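Local coordinates for protein agglutinin alpha chain (Maclura pomifera, PDB 3LLZ) that binds D-galactose, and notably the T-antigen disaccharide Gal-beta1,3-GalNAc, as a jacalin-family lectin assembled from alpha and beta chains, at residues 8-13 against 31-36; 17-22 against 52-57; 61-66 against 86-91; 65-70 against 105-110. All coordinates share one frame; numbering follows the deposited sequence.

Contact 1 (8-13 against 31-36)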
# COMPACT_ATOMS: atom_id res chain seq x y z
N ALA A 8 8.67 -2.34 10.15
CA ALA A 8 8.69 -2.74 8.75
C ALA A 8 9.97 -2.39 8.01
O ALA A 8 10.62 -1.38 8.29
CB ALA A 8 7.50 -2.12 8.03
N TYR A 9 10.33 -3.24 7.05
CA TYR A 9 11.52 -3.06 6.23
C TYR A 9 11.16 -3.36 4.78
O TYR A 9 9.98 -3.30 4.42
CB TYR A 9 12.64 -3.99 6.73
CG TYR A 9 12.97 -3.76 8.19
CD1 TYR A 9 12.16 -4.28 9.19
CD2 TYR A 9 14.04 -2.96 8.57
CE1 TYR A 9 12.40 -4.01 10.54
CE2 TYR A 9 14.29 -2.67 9.92
CZ TYR A 9 13.46 -3.20 10.89
OH TYR A 9 13.69 -2.91 12.22
N THR A 10 12.13 -3.66 3.93
CA THR A 10 11.80 -3.94 2.54
C THR A 10 11.96 -5.40 2.11
O THR A 10 11.86 -5.73 0.93
CB THR A 10 12.60 -3.04 1.57
OG1 THR A 10 13.99 -3.15 1.86
CG2 THR A 10 12.17 -1.58 1.74
N GLY A 11 12.19 -6.28 3.08
CA GLY A 11 12.35 -7.69 2.77
C GLY A 11 13.04 -8.45 3.87
O GLY A 11 13.39 -7.88 4.90
N ILE A 12 13.23 -9.75 3.66
CA ILE A 12 13.89 -10.60 4.65
C ILE A 12 15.11 -11.28 4.04
O ILE A 12 15.04 -11.86 2.97
CB ILE A 12 12.95 -11.70 5.16
CG1 ILE A 12 11.70 -11.08 5.78
CG2 ILE A 12 13.68 -12.56 6.19
CD1 ILE A 12 10.70 -12.08 6.30
N ARG A 13 16.24 -11.19 4.74
CA ARG A 13 17.47 -11.81 4.26
C ARG A 13 17.83 -13.06 5.06
O ARG A 13 18.29 -14.05 4.50
CB ARG A 13 18.62 -10.81 4.32
CG ARG A 13 18.62 -9.80 3.17
CD ARG A 13 19.57 -8.65 3.44
NE ARG A 13 19.67 -7.74 2.29
CZ ARG A 13 20.35 -7.99 1.18
NH1 ARG A 13 21.01 -9.14 1.05
NH2 ARG A 13 20.37 -7.10 0.20
N THR A 31 17.30 -10.68 10.16
CA THR A 31 18.13 -9.78 9.39
C THR A 31 17.25 -9.41 8.21
O THR A 31 16.92 -10.25 7.36
CB THR A 31 19.41 -10.46 8.88
OG1 THR A 31 20.23 -10.82 10.00
CG2 THR A 31 20.19 -9.50 7.99
N TYR A 32 16.84 -8.15 8.17
CA TYR A 32 15.97 -7.66 7.11
C TYR A 32 16.77 -7.06 6.00
O TYR A 32 17.99 -6.89 6.10
CB TYR A 32 15.06 -6.56 7.66
CG TYR A 32 14.12 -7.01 8.74
CD1 TYR A 32 12.90 -7.61 8.42
CD2 TYR A 32 14.45 -6.86 10.09
CE1 TYR A 32 12.04 -8.05 9.41
CE2 TYR A 32 13.59 -7.31 11.08
CZ TYR A 32 12.39 -7.90 10.74
OH TYR A 32 11.55 -8.37 11.72
N ASP A 33 16.07 -6.74 4.92
CA ASP A 33 16.70 -6.02 3.83
C ASP A 33 16.14 -4.64 4.07
O ASP A 33 14.94 -4.49 4.36
CB ASP A 33 16.26 -6.50 2.45
CG ASP A 33 16.79 -5.59 1.34
OD1 ASP A 33 16.05 -4.70 0.87
OD2 ASP A 33 17.97 -5.75 0.97
N LEU A 34 16.99 -3.63 4.01
CA LEU A 34 16.54 -2.26 4.17
C LEU A 34 17.07 -1.51 2.96
O LEU A 34 18.23 -1.10 2.94
CB LEU A 34 17.06 -1.63 5.46
CG LEU A 34 16.60 -0.18 5.67
CD1 LEU A 34 15.08 -0.09 5.62
CD2 LEU A 34 17.13 0.34 7.00
N ASN A 35 16.22 -1.38 1.96
CA ASN A 35 16.57 -0.68 0.73
C ASN A 35 17.86 -1.20 0.10
O ASN A 35 18.74 -0.42 -0.29
CB ASN A 35 16.68 0.82 1.03
CG ASN A 35 15.41 1.36 1.66
OD1 ASN A 35 15.43 1.97 2.73
ND2 ASN A 35 14.28 1.13 1.00
N GLY A 36 17.97 -2.52 0.00
CA GLY A 36 19.14 -3.13 -0.61
C GLY A 36 20.29 -3.46 0.32
O GLY A 36 21.23 -4.15 -0.09

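Contact 2 (17-22 against 52-57)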
# COMPACT_ATOMS: atom_id res chain seq x y z
N PHE A 17 16.60 -18.43 14.78
CA PHE A 17 15.77 -18.66 15.95
C PHE A 17 16.12 -19.96 16.64
O PHE A 17 16.80 -20.82 16.07
CB PHE A 17 14.28 -18.63 15.58
CG PHE A 17 13.84 -19.75 14.67
CD1 PHE A 17 13.32 -20.92 15.19
CD2 PHE A 17 13.90 -19.60 13.28
CE1 PHE A 17 12.86 -21.94 14.36
CE2 PHE A 17 13.45 -20.62 12.44
CZ PHE A 17 12.93 -21.79 12.98
N GLU A 18 15.68 -20.09 17.88
CA GLU A 18 15.95 -21.28 18.69
C GLU A 18 14.72 -22.15 18.79
O GLU A 18 13.59 -21.68 18.65
CB GLU A 18 16.35 -20.87 20.10
CG GLU A 18 17.59 -20.01 20.21
CD GLU A 18 17.81 -19.52 21.62
OE1 GLU A 18 16.87 -18.90 22.18
OE2 GLU A 18 18.91 -19.73 22.17
N TYR A 19 14.94 -23.44 19.03
CA TYR A 19 13.84 -24.37 19.20
C TYR A 19 14.30 -25.52 20.07
O TYR A 19 15.49 -25.83 20.14
CB TYR A 19 13.35 -24.89 17.83
CG TYR A 19 14.34 -25.78 17.11
CD1 TYR A 19 14.32 -27.16 17.30
CD2 TYR A 19 15.28 -25.24 16.24
CE1 TYR A 19 15.23 -27.98 16.63
CE2 TYR A 19 16.19 -26.05 15.57
CZ TYR A 19 16.16 -27.42 15.77
OH TYR A 19 17.06 -28.23 15.11
N ASN A 20 13.35 -26.14 20.76
CA ASN A 20 13.64 -27.27 21.63
C ASN A 20 12.60 -28.33 21.32
O ASN A 20 11.40 -28.13 21.53
CB ASN A 20 13.54 -26.84 23.10
CG ASN A 20 13.94 -27.94 24.06
OD1 ASN A 20 13.45 -29.06 23.98
ND2 ASN A 20 14.84 -27.61 24.99
N SER A 21 13.06 -29.47 20.79
CA SER A 21 12.18 -30.56 20.41
C SER A 21 11.26 -31.07 21.52
O SER A 21 10.35 -31.85 21.26
CB SER A 21 13.01 -31.73 19.86
OG SER A 21 13.75 -31.32 18.73
N GLU A 22 11.50 -30.63 22.75
CA GLU A 22 10.68 -31.07 23.88
C GLU A 22 9.76 -29.97 24.38
O GLU A 22 8.73 -30.25 24.99
CB GLU A 22 11.58 -31.55 25.02
CG GLU A 22 12.58 -32.62 24.61
CD GLU A 22 11.93 -33.89 24.09
OE1 GLU A 22 12.66 -34.77 23.59
OE2 GLU A 22 10.69 -34.01 24.19
N LYS A 52 18.30 -25.37 20.44
CA LYS A 52 19.08 -25.72 19.26
C LYS A 52 18.80 -24.56 18.31
O LYS A 52 17.65 -24.18 18.11
CB LYS A 52 18.57 -27.01 18.63
CG LYS A 52 18.59 -28.21 19.57
CD LYS A 52 18.03 -29.46 18.89
CE LYS A 52 18.96 -29.99 17.80
NZ LYS A 52 19.14 -29.03 16.68
N PRO A 53 19.85 -23.94 17.75
CA PRO A 53 19.58 -22.83 16.84
C PRO A 53 19.48 -23.23 15.37
O PRO A 53 20.06 -24.23 14.94
CB PRO A 53 20.75 -21.88 17.08
CG PRO A 53 21.25 -22.26 18.45
CD PRO A 53 21.16 -23.76 18.39
N VAL A 54 18.74 -22.44 14.61
CA VAL A 54 18.57 -22.66 13.19
C VAL A 54 18.77 -21.31 12.52
O VAL A 54 18.23 -20.30 12.99
CB VAL A 54 17.17 -23.20 12.85
CG1 VAL A 54 16.11 -22.37 13.52
CG2 VAL A 54 16.96 -23.20 11.34
N LYS A 55 19.55 -21.29 11.45
CA LYS A 55 19.81 -20.06 10.73
C LYS A 55 19.35 -20.23 9.29
O LYS A 55 19.95 -20.98 8.52
CB LYS A 55 21.31 -19.73 10.76
CG LYS A 55 21.86 -19.43 12.15
CD LYS A 55 23.37 -19.24 12.12
CE LYS A 55 23.78 -18.11 11.18
NZ LYS A 55 23.23 -16.79 11.61
N ILE A 56 18.27 -19.54 8.94
CA ILE A 56 17.73 -19.61 7.59
C ILE A 56 18.26 -18.43 6.78
O ILE A 56 17.85 -17.29 7.00
CB ILE A 56 16.18 -19.54 7.59
CG1 ILE A 56 15.61 -20.71 8.39
CG2 ILE A 56 15.66 -19.57 6.16
CD1 ILE A 56 14.10 -20.67 8.55
N SER A 57 19.17 -18.72 5.85
CA SER A 57 19.75 -17.68 5.00
C SER A 57 19.07 -17.71 3.65
O SER A 57 19.33 -18.59 2.83
CB SER A 57 21.25 -17.92 4.83
OG SER A 57 21.93 -17.84 6.07
O HOH W 1 19.43 -26.62 13.62

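Contact 3 (61-66 against 86-91)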
# COMPACT_ATOMS: atom_id res chain seq x y z
N PRO A 61 17.32 -11.38 -3.51
CA PRO A 61 15.86 -11.24 -3.49
C PRO A 61 15.09 -12.29 -4.30
O PRO A 61 13.86 -12.24 -4.36
CB PRO A 61 15.66 -9.85 -4.07
CG PRO A 61 16.67 -9.85 -5.17
CD PRO A 61 17.90 -10.49 -4.54
N SER A 62 15.80 -13.22 -4.92
CA SER A 62 15.14 -14.25 -5.73
C SER A 62 14.30 -15.19 -4.87
O SER A 62 13.28 -15.70 -5.32
CB SER A 62 16.17 -15.06 -6.53
OG SER A 62 17.05 -15.77 -5.68
N GLU A 63 14.74 -15.41 -3.63
CA GLU A 63 14.01 -16.29 -2.71
C GLU A 63 13.30 -15.48 -1.64
O GLU A 63 13.88 -14.57 -1.05
CB GLU A 63 14.97 -17.27 -2.04
CG GLU A 63 14.27 -18.25 -1.10
CD GLU A 63 15.21 -19.23 -0.42
OE1 GLU A 63 14.72 -20.25 0.10
OE2 GLU A 63 16.44 -18.98 -0.40
N TYR A 64 12.04 -15.81 -1.40
CA TYR A 64 11.25 -15.12 -0.39
C TYR A 64 10.23 -16.08 0.20
O TYR A 64 9.83 -17.06 -0.43
CB TYR A 64 10.53 -13.90 -0.98
CG TYR A 64 9.80 -14.21 -2.26
CD1 TYR A 64 10.47 -14.25 -3.48
CD2 TYR A 64 8.44 -14.54 -2.24
CE1 TYR A 64 9.82 -14.60 -4.65
CE2 TYR A 64 7.78 -14.89 -3.41
CZ TYR A 64 8.47 -14.92 -4.61
OH TYR A 64 7.82 -15.29 -5.76
N ILE A 65 9.80 -15.79 1.42
CA ILE A 65 8.83 -16.62 2.13
C ILE A 65 7.44 -16.53 1.51
O ILE A 65 6.93 -15.44 1.25
CB ILE A 65 8.78 -16.18 3.60
CG1 ILE A 65 10.14 -16.42 4.26
CG2 ILE A 65 7.67 -16.92 4.33
CD1 ILE A 65 10.30 -15.79 5.62
N VAL A 66 6.81 -17.68 1.29
CA VAL A 66 5.46 -17.71 0.73
C VAL A 66 4.45 -18.27 1.73
O VAL A 66 3.25 -18.25 1.50
CB VAL A 66 5.39 -18.51 -0.59
CG1 VAL A 66 6.30 -17.87 -1.63
CG2 VAL A 66 5.77 -19.97 -0.35
N PHE A 86 8.92 -22.48 7.66
CA PHE A 86 8.99 -21.38 6.70
C PHE A 86 9.15 -21.93 5.30
O PHE A 86 10.17 -22.53 4.97
CB PHE A 86 10.17 -20.45 7.01
CG PHE A 86 10.01 -19.66 8.28
CD1 PHE A 86 10.46 -20.17 9.50
CD2 PHE A 86 9.41 -18.41 8.26
CE1 PHE A 86 10.30 -19.44 10.68
CE2 PHE A 86 9.25 -17.67 9.44
CZ PHE A 86 9.70 -18.19 10.65
N LYS A 87 8.13 -21.73 4.47
CA LYS A 87 8.17 -22.20 3.09
C LYS A 87 8.49 -21.02 2.18
O LYS A 87 7.86 -19.96 2.29
CB LYS A 87 6.82 -22.80 2.70
CG LYS A 87 6.75 -23.29 1.26
CD LYS A 87 5.36 -23.81 0.94
CE LYS A 87 5.22 -24.16 -0.53
NZ LYS A 87 3.83 -24.59 -0.86
N THR A 88 9.47 -21.18 1.31
CA THR A 88 9.81 -20.11 0.37
C THR A 88 9.45 -20.61 -1.02
O THR A 88 8.95 -21.72 -1.17
CB THR A 88 11.31 -19.75 0.39
OG1 THR A 88 12.08 -20.80 -0.20
CG2 THR A 88 11.78 -19.52 1.82
N ASN A 89 9.68 -19.78 -2.03
CA ASN A 89 9.38 -20.16 -3.40
C ASN A 89 10.42 -21.17 -3.90
O ASN A 89 10.26 -21.74 -4.97
CB ASN A 89 9.36 -18.92 -4.29
CG ASN A 89 10.65 -18.12 -4.23
OD1 ASN A 89 11.19 -17.87 -3.16
ND2 ASN A 89 11.13 -17.70 -5.39
N LYS A 90 11.46 -21.39 -3.11
CA LYS A 90 12.52 -22.31 -3.48
C LYS A 90 12.54 -23.62 -2.68
O LYS A 90 12.86 -24.68 -3.22
CB LYS A 90 13.89 -21.63 -3.35
CG LYS A 90 14.07 -20.40 -4.23
CD LYS A 90 14.02 -20.75 -5.71
CE LYS A 90 14.34 -19.54 -6.57
NZ LYS A 90 15.69 -18.98 -6.26
N GLN A 91 12.21 -23.54 -1.40
CA GLN A 91 12.22 -24.74 -0.56
C GLN A 91 11.48 -24.53 0.76
O GLN A 91 10.92 -23.46 1.01
CB GLN A 91 13.67 -25.14 -0.27
CG GLN A 91 14.41 -24.19 0.64
CD GLN A 91 15.91 -24.40 0.61
OE1 GLN A 91 16.59 -23.99 -0.33
NE2 GLN A 91 16.44 -25.06 1.64

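Contact 4 (65-70 against 105-110)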
# COMPACT_ATOMS: atom_id res chain seq x y z
N ILE A 65 9.80 -15.79 1.42
CA ILE A 65 8.83 -16.62 2.13
C ILE A 65 7.44 -16.53 1.51
O ILE A 65 6.93 -15.44 1.25
CB ILE A 65 8.78 -16.18 3.60
CG1 ILE A 65 10.14 -16.42 4.26
CG2 ILE A 65 7.67 -16.92 4.33
CD1 ILE A 65 10.30 -15.79 5.62
N VAL A 66 6.81 -17.68 1.29
CA VAL A 66 5.46 -17.71 0.73
C VAL A 66 4.45 -18.27 1.73
O VAL A 66 3.25 -18.25 1.50
CB VAL A 66 5.39 -18.51 -0.59
CG1 VAL A 66 6.30 -17.87 -1.63
CG2 VAL A 66 5.77 -19.97 -0.35
N GLU A 67 4.96 -18.80 2.85
CA GLU A 67 4.08 -19.31 3.89
C GLU A 67 4.80 -19.55 5.21
O GLU A 67 5.92 -20.05 5.24
CB GLU A 67 3.40 -20.63 3.48
CG GLU A 67 2.37 -21.09 4.52
CD GLU A 67 1.64 -22.37 4.14
OE1 GLU A 67 1.51 -22.66 2.93
OE2 GLU A 67 1.17 -23.07 5.06
N VAL A 68 4.14 -19.15 6.29
CA VAL A 68 4.65 -19.38 7.64
C VAL A 68 3.55 -20.18 8.31
O VAL A 68 2.38 -19.82 8.24
CB VAL A 68 4.87 -18.07 8.43
CG1 VAL A 68 5.33 -18.40 9.85
CG2 VAL A 68 5.89 -17.20 7.73
N SER A 69 3.92 -21.29 8.95
CA SER A 69 2.95 -22.12 9.63
C SER A 69 3.60 -22.69 10.87
O SER A 69 4.81 -22.56 11.07
CB SER A 69 2.46 -23.26 8.72
OG SER A 69 3.53 -24.10 8.31
N GLY A 70 2.80 -23.33 11.72
CA GLY A 70 3.36 -23.89 12.93
C GLY A 70 2.30 -24.40 13.86
O GLY A 70 1.15 -24.60 13.47
N SER A 105 -1.58 -21.23 10.02
CA SER A 105 -0.86 -21.07 8.77
C SER A 105 -1.20 -19.76 8.10
O SER A 105 -2.35 -19.33 8.09
CB SER A 105 -1.21 -22.22 7.81
OG SER A 105 -2.59 -22.21 7.48
N LEU A 106 -0.17 -19.12 7.56
CA LEU A 106 -0.36 -17.88 6.84
C LEU A 106 0.27 -18.04 5.47
O LEU A 106 1.47 -17.78 5.28
CB LEU A 106 0.29 -16.70 7.56
CG LEU A 106 0.10 -15.37 6.82
CD1 LEU A 106 -1.37 -14.95 6.86
CD2 LEU A 106 0.98 -14.30 7.44
N PRO A 107 -0.51 -18.53 4.50
CA PRO A 107 -0.00 -18.70 3.14
C PRO A 107 -0.13 -17.31 2.53
O PRO A 107 -1.07 -16.59 2.83
CB PRO A 107 -1.00 -19.68 2.50
CG PRO A 107 -1.80 -20.23 3.66
CD PRO A 107 -1.86 -19.09 4.63
N ILE A 108 0.83 -16.94 1.69
CA ILE A 108 0.78 -15.63 1.05
C ILE A 108 0.69 -15.83 -0.45
O ILE A 108 1.61 -16.36 -1.08
CB ILE A 108 2.04 -14.81 1.38
CG1 ILE A 108 2.17 -14.66 2.90
CG2 ILE A 108 1.95 -13.43 0.72
CD1 ILE A 108 3.50 -14.09 3.36
N GLU A 109 -0.43 -15.41 -1.02
CA GLU A 109 -0.66 -15.55 -2.46
C GLU A 109 0.06 -14.44 -3.21
O GLU A 109 0.60 -14.66 -4.29
CB GLU A 109 -2.17 -15.52 -2.74
CG GLU A 109 -2.53 -16.07 -4.10
CD GLU A 109 -4.02 -16.33 -4.24
OE1 GLU A 109 -4.59 -17.02 -3.37
OE2 GLU A 109 -4.62 -15.85 -5.23
N ASN A 110 0.05 -13.24 -2.64
CA ASN A 110 0.75 -12.11 -3.22
C ASN A 110 1.09 -11.14 -2.10
O ASN A 110 0.24 -10.81 -1.28
CB ASN A 110 -0.09 -11.41 -4.29
CG ASN A 110 0.75 -10.53 -5.19
OD1 ASN A 110 1.71 -11.00 -5.81
ND2 ASN A 110 0.41 -9.24 -5.25

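Contact 1 (8-13 against 31-36)
Thr10 holds OG1 between its own backbone N and carbonyl carbon (chi1 53°), and Asp33 turns CG anti to its backbone N (chi1 172°), which brings hydroxyl and carboxylate together at the open end of the antiparallel hairpin formed by strands 11-19 and 25-34 of the beta-prism fold. Thr10 and Gly11 both lie opposite Asp33 in a classic beta bulge, where Thr10 N donates to Asp33 O and Asp33 N to Gly11 O. Thr10 OG1 gives its proton to Asp33 OD1 (2.8 Å) and accepts from Asn35 N (2.8 Å). OD1 also takes Gly36 N at 3.0 Å, an Asx motif closing over the residues after the strand. Arg13 forms a side-on salt bridge with Asp33, NE and NH2 both 2.9 Å from OD2, with the guanidinium and carboxylate planes 36° apart. Each carboxylate oxygen therefore has two donors. On the other side of the hairpin, Tyr9 and Tyr32 form an offset stack with nearly parallel planes; both hydroxyls bond to Asp6, one to its backbone O and one to its carboxylate. Tyr9 CD1 sits over the centre of the Tyr32 ring, 3.4 Å from Tyr32 CG, while Gly11 O lies in plane at that ring's edge.

Contact 2 (17-22 against 52-57)
Lys52 folds back over Tyr19 to place its ammonium on the phenol oxygen, NZ donating to OH at 2.7 Å. Lys52 CB lies over one face of the ring, offset toward the rim; the bends at chi3 (70°) and chi4 (-64°) bring NZ round to the hydroxyl. So close a positive charge would be expected to polarise the phenol and could ease its ionisation. A water in the plane of the ring lies 3.2 Å from Tyr19 OH and donates to Pro53 O at 2.8 Å. Phe17, two residues earlier, points to the same side of the sheet; Val54 CG1 lies over the face of its ring, its closeness doubtful, and also meets the edge of Tyr19, 4.0 Å from CD2. Ile56 CD1 reaches the edge of Phe17, 3.9 Å from CE2, and Tyr96 packs against both aromatic rings. Four backbone bonds frame the Glu18-Pro53 pair, two linking Phe17 with Val54 and two linking Tyr19 with Lys52. Pro53, lacking an N-H, occupies a non-hydrogen-bonded position on an outermost strand. Strand 52-57 thus lies beside strand 11-19 as the fourth strand of a Greek key sheet in the beta-prism fold of jacalin-type lectins.

Contact 3 (61-66 against 86-91)
Asn89 and Thr88 meet Ser62, Glu63 and Tyr64 in a largely polar, partly buried contact at the open end of the hairpin formed by strands 65-75 and 78-88, where regular strand pairing gives way to loop. Val66 N to Lys87 O (2.7 Å) and Asn89 N to Tyr64 O (3.2 Å) flank the Ile65-Thr88 pair, which is non-hydrogen-bonded. Beyond it the side-chain amide of Asn89 takes over the role of a neighbouring strand: its OD1 accepts from Tyr64 N at 2.8 Å, and its ND2 donates to Ser62 O at 2.9 Å, nearly in the amide plane. The chi1 of 56° sets CG between the backbone N and carbonyl carbon of Asn89 and turns the amide toward the loop. There it also stacks on one face of the Tyr64 ring, with ND2 3.4 Å from CE1 and the planes 23° apart. Thr88 OG1 donates to the anti lone pair of Glu63 OE1 (2.7 Å) and accepts twice from the backbone, in an ST turn with Lys90 N and an ST motif with Gln91 N. Glu63 has further partners, Tyr93 OH at OE1 and Glu59 N at OE2. On the inward side Ile65 CD1 touches Phe86 CD2 at 3.8 Å, both residues packing on Ile15. With both ends of the Asn89 amide bonded and stacked, and the Glu63 carboxylate held by a hydroxyl on each of two residues and by a backbone N-H, their rotation is probably restricted, and the loop residues are joined largely by directional bonds.

Contact 4 (65-70 against 105-110)
Val66 lies opposite Ile108 and Val68 pairs with Leu106 across two antiparallel strands, 65-75 and 102-108, of the beta-prism fold, the latter the outermost strand of its sheet within this chain. Three backbone bonds cross the contact. Val66 O accepts from Ile108 N (2.8 Å) and Val68 O from Leu106 N (2.7 Å), the second almost straight onto the carbonyl. The return bond, Val68 N to Leu106 O, is longer at 3.2 Å and approaches 43° out of the carbonyl plane; Leu106 O is also met by Glu67 CA at 3.3 Å in a CA-H...O contact. Pro107 has no N-H to offer, and its pairing with Glu67 is of the non-hydrogen-bonded kind, in which none is called for. Glu67 turns its backbone the other way, bonding to Lys87 at a classic beta bulge that it shares with Val66, and Ser69 is backbone-bonded to Thr85. On the far edge, Ile108 and Asn110 pair with a strand of a bound peptide, presumably a beta chain of the lectin, so the sheet continues into that chain. Ser105 O accepts from one of its aromatic side chains, and Asn110 ND2 bonds to its backbone. The carboxylate of Glu109 is taken up by Lys117 and Ser128 of a neighbouring subunit. The Val68 and Leu106 side chains pack on Ile129 on one side of the sheet. On the other, the extended Glu67 side chain lies obliquely across Pro107, CG 3.6 Å from Pro107 CA, and its OE2 ends 3.7 Å from Ser105 CB.

How the contacts relate
From the N terminus, contact 1 closes the hairpin of strands 11-19 and 25-34 at its open end. Contact 2 starts from the other end of strand 11-19 and crosses contact 1 along the chain, since 31-36 falls between its segments; it adds strand 52-57 and closes a longer loop. Contacts 3 and 4 follow in series. They share Ile65 and Val66: contact 3 closes the hairpin of strands 65-75 and 78-88, and contact 4 adds strand 102-108 on the other flank of strand 65-75. The two sheets meet inside the prism, where Ile12 of contact 1 packs on Ile65, and Phe17 and Ile56 of contact 2 pack on Phe86.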